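Local atomic coordinates of MSHA biogenesis protein MshE (Vibrio cholerae, PDB entry 5HTL), a protein that binds the second messenger cyclic di-GMP through its MshEN domain and probably takes part in biogenesis of the MSHA pilus. Residues Lys135-Val138 and Asp139-Arg143; His73-Ile76 and Asp77-Pro80. All blocks are in the same frame, centred on the assembly; numbering follows the deposited sequence.

Contact 1: residues Lys135-Val138 and Asp139-Arg143; sequences KQLV and DGFDR
Helix 134-144, the last helix of the chain, carries this contact, in which residues 135-138 meet 139-143 one turn further on. Four successive main-chain bonds run from i+4 to i: Asp-139 N to Lys-135 O (3.0 Å), Gly-140 N to Gln-136 O (2.9 Å), Phe-141 N to Leu-137 O (2.9 Å) and Asp-142 N to Val-138 O (3.1 Å).

The inner side is apolar. With its CG turned back beside the backbone N (chi1 -61°), Phe-141 folds its ring toward the preceding turn, and Leu-137 O sits 3.3 Å above one face of the Phe-141 ring, displaced toward the rim. Leu-137 CD1 reaches Phe-141 CZ at 4.3 Å, while Val-138 CA approaches the ring obliquely. Branched and aromatic residues suit this side because both Leu-137 and Phe-141 press on Leu-93 of strand 92-98, and the ring also packs on Ala-87 and Arg-88 of helix 84-90.

Polar groups occupy the other faces. Asp-142 lies alongside Val-138, and its OD1 forms a salt bridge with Arg-88, tying the two helices together; Gln-136 spends its amide on Leu-69 N and Asp-68. Gln-136 O accepts a second hydrogen bond, from a water 2.8 Å away, which itself accepts one from Arg-143 NH1 at 2.9 Å, in the guanidinium plane. One face of that guanidinium lies over Gly-140 CA, offset toward its rim. Lys-135 and Asp-139 carry opposite charges on the exposed side, probably attracting each other weakly, without their charged atoms touching.

The result is an amphipathic alpha-helix, its apolar stripe laid against the sheet of an alpha/beta fold.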
ATOM      1  N   LYS A 135     -19.783  -4.735   3.391  1.00 14.24           N
ATOM      2  CA  LYS A 135     -21.046  -4.154   3.856  1.00 15.32           C
ATOM      3  C   LYS A 135     -20.901  -2.648   4.007  1.00 13.23           C
ATOM      4  O   LYS A 135     -21.784  -1.887   3.614  1.00 15.51           O
ATOM      5  CB  LYS A 135     -21.478  -4.771   5.187  1.00 18.32           C
ATOM      6  CG  LYS A 135     -22.864  -4.318   5.653  1.00 28.70           C
ATOM      7  CD  LYS A 135     -23.219  -4.881   7.027  1.00 37.66           C
ATOM      8  CE  LYS A 135     -24.675  -4.601   7.399  1.00 45.03           C
ATOM      9  NZ  LYS A 135     -25.016  -5.100   8.768  1.00 51.54           N
ATOM     10  N   GLN A 136     -19.767  -2.209   4.545  1.00 13.85           N
ATOM     11  CA  GLN A 136     -19.528  -0.778   4.704  1.00 14.70           C
ATOM     12  C   GLN A 136     -19.369  -0.034   3.388  1.00 14.57           C
ATOM     13  O   GLN A 136     -19.808   1.114   3.271  1.00 14.10           O
ATOM     14  CB  GLN A 136     -18.315  -0.534   5.584  1.00 12.90           C
ATOM     15  CG  GLN A 136     -18.550  -0.915   7.029  1.00 14.11           C
ATOM     16  CD  GLN A 136     -17.445  -0.418   7.913  1.00 15.11           C
ATOM     17  OE1 GLN A 136     -16.375  -0.059   7.424  1.00 14.81           O
ATOM     18  NE2 GLN A 136     -17.688  -0.388   9.219  1.00 21.89           N
ATOM     19  N   LEU A 137     -18.738  -0.679   2.409  1.00 12.53           N
ATOM     20  CA  LEU A 137     -18.603  -0.120   1.065  1.00 14.26           C
ATOM     21  C   LEU A 137     -19.977   0.118   0.448  1.00 13.52           C
ATOM     22  O   LEU A 137     -20.249   1.189  -0.104  1.00 16.11           O
ATOM     23  CB  LEU A 137     -17.815  -1.069   0.155  1.00 18.27           C
ATOM     24  CG  LEU A 137     -16.401  -0.745  -0.338  1.00 28.76           C
ATOM     25  CD1 LEU A 137     -16.105   0.757  -0.393  1.00 23.73           C
ATOM     26  CD2 LEU A 137     -15.354  -1.492   0.474  1.00 25.73           C
ATOM     27  N   VAL A 138     -20.842  -0.888   0.529  1.00 13.05           N
ATOM     28  CA  VAL A 138     -22.169  -0.789  -0.058  1.00 15.89           C
ATOM     29  C   VAL A 138     -22.999   0.291   0.639  1.00 15.72           C
ATOM     30  O   VAL A 138     -23.672   1.086  -0.025  1.00 15.93           O
ATOM     31  CB  VAL A 138     -22.863  -2.149  -0.068  1.00 16.08           C
ATOM     32  CG1 VAL A 138     -24.321  -2.007  -0.521  1.00 21.24           C
ATOM     33  CG2 VAL A 138     -22.101  -3.100  -0.983  1.00 18.07           C
ATOM     34  N   ASP A 139     -22.917   0.357   1.969  1.00 14.25           N
ATOM     35  CA  ASP A 139     -23.567   1.447   2.693  1.00 16.57           C
ATOM     36  C   ASP A 139     -23.019   2.791   2.214  1.00 16.37           C
ATOM     37  O   ASP A 139     -23.761   3.758   2.078  1.00 17.39           O
ATOM     38  CB  ASP A 139     -23.359   1.319   4.202  1.00 17.62           C
ATOM     39  CG  ASP A 139     -24.172   0.204   4.819  1.00 25.45           C
ATOM     40  OD1 ASP A 139     -23.817  -0.224   5.941  1.00 28.83           O
ATOM     41  OD2 ASP A 139     -25.162  -0.239   4.198  1.00 27.99           O
ATOM     42  N   GLY A 140     -21.715   2.847   1.956  1.00 14.00           N
ATOM     43  CA  GLY A 140     -21.089   4.049   1.439  1.00 14.21           C
ATOM     44  C   GLY A 140     -21.655   4.455   0.091  1.00 14.17           C
ATOM     45  O   GLY A 140     -21.983   5.623  -0.115  1.00 16.03           O
ATOM     46  N   PHE A 141     -21.794   3.502  -0.832  1.00 14.89           N
ATOM     47  CA  PHE A 141     -22.404   3.782  -2.137  1.00 13.83           C
ATOM     48  C   PHE A 141     -23.791   4.400  -1.988  1.00 16.00           C
ATOM     49  O   PHE A 141     -24.143   5.326  -2.718  1.00 20.92           O
ATOM     50  CB  PHE A 141     -22.504   2.504  -2.983  1.00 15.67           C
ATOM     51  CG  PHE A 141     -21.175   1.858  -3.280  1.00 14.42           C
ATOM     52  CD1 PHE A 141     -21.082   0.475  -3.380  1.00 13.96           C
ATOM     53  CD2 PHE A 141     -20.030   2.623  -3.465  1.00 14.54           C
ATOM     54  CE1 PHE A 141     -19.859  -0.145  -3.652  1.00 13.60           C
ATOM     55  CE2 PHE A 141     -18.799   2.007  -3.733  1.00 15.46           C
ATOM     56  CZ  PHE A 141     -18.723   0.626  -3.829  1.00 14.03           C
ATOM     57  N   ASP A 142     -24.566   3.881  -1.046  1.00 16.49           N
ATOM     58  CA  ASP A 142     -25.935   4.344  -0.827  1.00 20.29           C
ATOM     59  C   ASP A 142     -25.952   5.753  -0.242  1.00 23.22           C
ATOM     60  O   ASP A 142     -26.884   6.533  -0.472  1.00 23.35           O
ATOM     61  CB  ASP A 142     -26.668   3.375   0.104  1.00 19.32           C
ATOM     62  CG  ASP A 142     -26.834   1.996  -0.503  1.00 28.07           C
ATOM     63  OD1 ASP A 142     -26.818   1.891  -1.748  1.00 34.06           O
ATOM     64  OD2 ASP A 142     -26.986   1.017   0.261  1.00 31.41           O
ATOM     65  N   ARG A 143     -24.893   6.065   0.492  1.00 22.00           N
ATOM     66  CA  ARG A 143     -24.755   7.289   1.266  1.00 26.55           C
ATOM     67  C   ARG A 143     -24.194   8.443   0.438  1.00 28.31           C
ATOM     68  O   ARG A 143     -24.639   9.592   0.567  1.00 27.31           O
ATOM     69  CB  ARG A 143     -23.822   6.995   2.451  1.00 25.22           C
ATOM     70  CG  ARG A 143     -23.521   8.144   3.382  1.00 31.41           C
ATOM     71  CD  ARG A 143     -23.048   7.612   4.733  1.00 28.92           C
ATOM     72  NE  ARG A 143     -21.620   7.284   4.768  1.00 28.60           N
ATOM     73  CZ  ARG A 143     -21.122   6.078   5.033  1.00 24.39           C
ATOM     74  NH1 ARG A 143     -21.927   5.058   5.281  1.00 28.96           N
ATOM     75  NH2 ARG A 143     -19.810   5.890   5.044  1.00 27.18           N
TER
HETATM   76  O   HOH W   1     -20.165   2.728   5.568  1.00 19.92           O

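Contact 2: residues His73-Ile76 and Asp77-Pro80; sequences HVDI and DAVP
Asp-75 supplies all the acceptors for the hydrogen bonds that bend residues 73-76 round onto 77-80. Its main-chain O takes Ala-78 N at 2.7 Å, the donor standing 51° out of the carbonyl plane, and more weakly Val-79 N at 3.3 Å. Its carboxylate helps: CG lies anti to the backbone N (chi1 -174°), on the carbonyl side, which swings OD1 forward to accept Asp-77 N at 3.1 Å from above the carboxylate plane. This is an Asx turn joined to a type I beta-turn, the combination known as an Asx motif, and a short side chain ending in a carboxylate fits its first position well. Here it turns the long link between helices 51-62 and 84-90 into a 3-10 segment starting at Val-79.

Apolar contacts fill the inner side. Val-74 CG1 meets Val-79 CG2 at 3.8 Å, two compact branched chains that both also rest on strand 92-98 and on Tyr-144. Ala-78 is small enough for its CB to lie against Asp-75 CB, 3.8 Å away, while still lying against Val-94 and Arg-97. On the outer side, Pro-80 CD comes within 3.4 Å of Ile-76 O; proline, with no N-H to offer, packs there by its ring.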
ATOM      1  N   HIS A  73     -13.331   9.695   7.598  1.00 15.65           N
ATOM      2  CA  HIS A  73     -13.361  10.895   6.787  1.00 15.07           C
ATOM      3  C   HIS A  73     -13.502  10.487   5.331  1.00 18.28           C
ATOM      4  O   HIS A  73     -12.754   9.644   4.825  1.00 16.88           O
ATOM      5  CB  HIS A  73     -12.061  11.683   6.977  1.00 14.43           C
ATOM      6  CG  HIS A  73     -11.958  12.884   6.092  1.00 17.00           C
ATOM      7  ND1 HIS A  73     -12.397  14.131   6.477  1.00 24.64           N
ATOM      8  CD2 HIS A  73     -11.476  13.027   4.832  1.00 22.13           C
ATOM      9  CE1 HIS A  73     -12.189  14.990   5.496  1.00 23.40           C
ATOM     10  NE2 HIS A  73     -11.631  14.348   4.488  1.00 25.04           N
ATOM     11  N   VAL A  74     -14.485  11.071   4.664  1.00 16.26           N
ATOM     12  CA  VAL A  74     -14.657  10.866   3.243  1.00 18.90           C
ATOM     13  C   VAL A  74     -14.856  12.223   2.608  1.00 17.20           C
ATOM     14  O   VAL A  74     -15.721  12.995   3.032  1.00 22.14           O
ATOM     15  CB  VAL A  74     -15.872   9.978   2.940  1.00 19.04           C
ATOM     16  CG1 VAL A  74     -16.111   9.920   1.447  1.00 18.96           C
ATOM     17  CG2 VAL A  74     -15.652   8.579   3.502  1.00 15.10           C
ATOM     18  N   ASP A  75     -14.023  12.526   1.624  1.00 18.95           N
ATOM     19  CA  ASP A  75     -14.211  13.733   0.839  1.00 20.73           C
ATOM     20  C   ASP A  75     -15.362  13.481  -0.124  1.00 22.52           C
ATOM     21  O   ASP A  75     -15.171  12.903  -1.197  1.00 21.93           O
ATOM     22  CB  ASP A  75     -12.929  14.089   0.085  1.00 19.31           C
ATOM     23  CG  ASP A  75     -13.028  15.424  -0.650  1.00 25.31           C
ATOM     24  OD1 ASP A  75     -14.136  16.007  -0.708  1.00 27.19           O
ATOM     25  OD2 ASP A  75     -11.992  15.886  -1.175  1.00 28.83           O
ATOM     26  N   ILE A  76     -16.555  13.919   0.271  1.00 25.39           N
ATOM     27  CA  ILE A  76     -17.778  13.649  -0.482  1.00 25.45           C
ATOM     28  C   ILE A  76     -17.738  14.274  -1.890  1.00 29.51           C
ATOM     29  O   ILE A  76     -18.468  13.847  -2.788  1.00 30.64           O
ATOM     30  CB  ILE A  76     -19.032  14.065   0.341  1.00 25.40           C
ATOM     31  CG1 ILE A  76     -19.026  13.350   1.696  1.00 28.15           C
ATOM     32  CG2 ILE A  76     -20.322  13.741  -0.390  1.00 29.88           C
ATOM     33  CD1 ILE A  76     -20.263  13.611   2.550  1.00 32.75           C
ATOM     34  N   ASP A  77     -16.852  15.251  -2.086  1.00 31.80           N
ATOM     35  CA  ASP A  77     -16.606  15.834  -3.410  1.00 40.33           C
ATOM     36  C   ASP A  77     -15.693  14.980  -4.284  1.00 39.44           C
ATOM     37  O   ASP A  77     -15.628  15.174  -5.500  1.00 43.87           O
ATOM     38  CB  ASP A  77     -15.986  17.228  -3.286  1.00 45.24           C
ATOM     39  CG  ASP A  77     -16.916  18.327  -3.758  1.00 54.42           C
ATOM     40  OD1 ASP A  77     -16.706  18.842  -4.875  1.00 63.30           O
ATOM     41  OD2 ASP A  77     -17.858  18.673  -3.014  1.00 57.07           O
ATOM     42  N   ALA A  78     -14.972  14.052  -3.670  1.00 25.56           N
ATOM     43  CA  ALA A  78     -14.041  13.223  -4.419  1.00 21.23           C
ATOM     44  C   ALA A  78     -14.755  11.966  -4.918  1.00 21.73           C
ATOM     45  O   ALA A  78     -14.383  11.394  -5.946  1.00 21.60           O
ATOM     46  CB  ALA A  78     -12.850  12.848  -3.552  1.00 26.96           C
ATOM     47  N   VAL A  79     -15.790  11.560  -4.187  1.00 22.21           N
ATOM     48  CA  VAL A  79     -16.557  10.359  -4.522  1.00 16.75           C
ATOM     49  C   VAL A  79     -16.973  10.285  -6.003  1.00 20.69           C
ATOM     50  O   VAL A  79     -16.691   9.283  -6.657  1.00 18.05           O
ATOM     51  CB  VAL A  79     -17.788  10.178  -3.598  1.00 17.21           C
ATOM     52  CG1 VAL A  79     -18.684   9.056  -4.099  1.00 18.98           C
ATOM     53  CG2 VAL A  79     -17.346   9.927  -2.163  1.00 16.12           C
ATOM     54  N   PRO A  80     -17.614  11.350  -6.540  1.00 22.25           N
ATOM     55  CA  PRO A  80     -18.098  11.285  -7.928  1.00 21.83           C
ATOM     56  C   PRO A  80     -17.057  11.080  -9.030  1.00 19.16           C
ATOM     57  O   PRO A  80     -17.475  10.843 -10.169  1.00 23.12           O
ATOM     58  CB  PRO A  80     -18.779  12.649  -8.130  1.00 26.43           C
ATOM     59  CG  PRO A  80     -18.312  13.507  -7.020  1.00 27.02           C
ATOM     60  CD  PRO A  80     -18.089  12.581  -5.878  1.00 24.53           C
TER

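How the contacts relate
Contact 2 precedes contact 1 in the chain, and their centres lie 13 Å apart with nearest atoms about 5 Å from each other, so they meet through intermediaries. Strand 92-98 is one: Leu-93 receives Leu-137 and Phe-141 from contact 1 and Val-79 from contact 2. Tyr-144, on the helix that holds contact 1, is another, touched by Val-74, Ile-76 and Val-79. Leu-69 is shared by Leu-137 and Val-74. The Leu-137 side chain stays about 11 Å from a bound cyclic di-GMP, so the packing of contact 1 lies outside direct touch of the ligand, whereas the 73-76 segment reaches the second subunit through backbone hydrogen bonds of His-73.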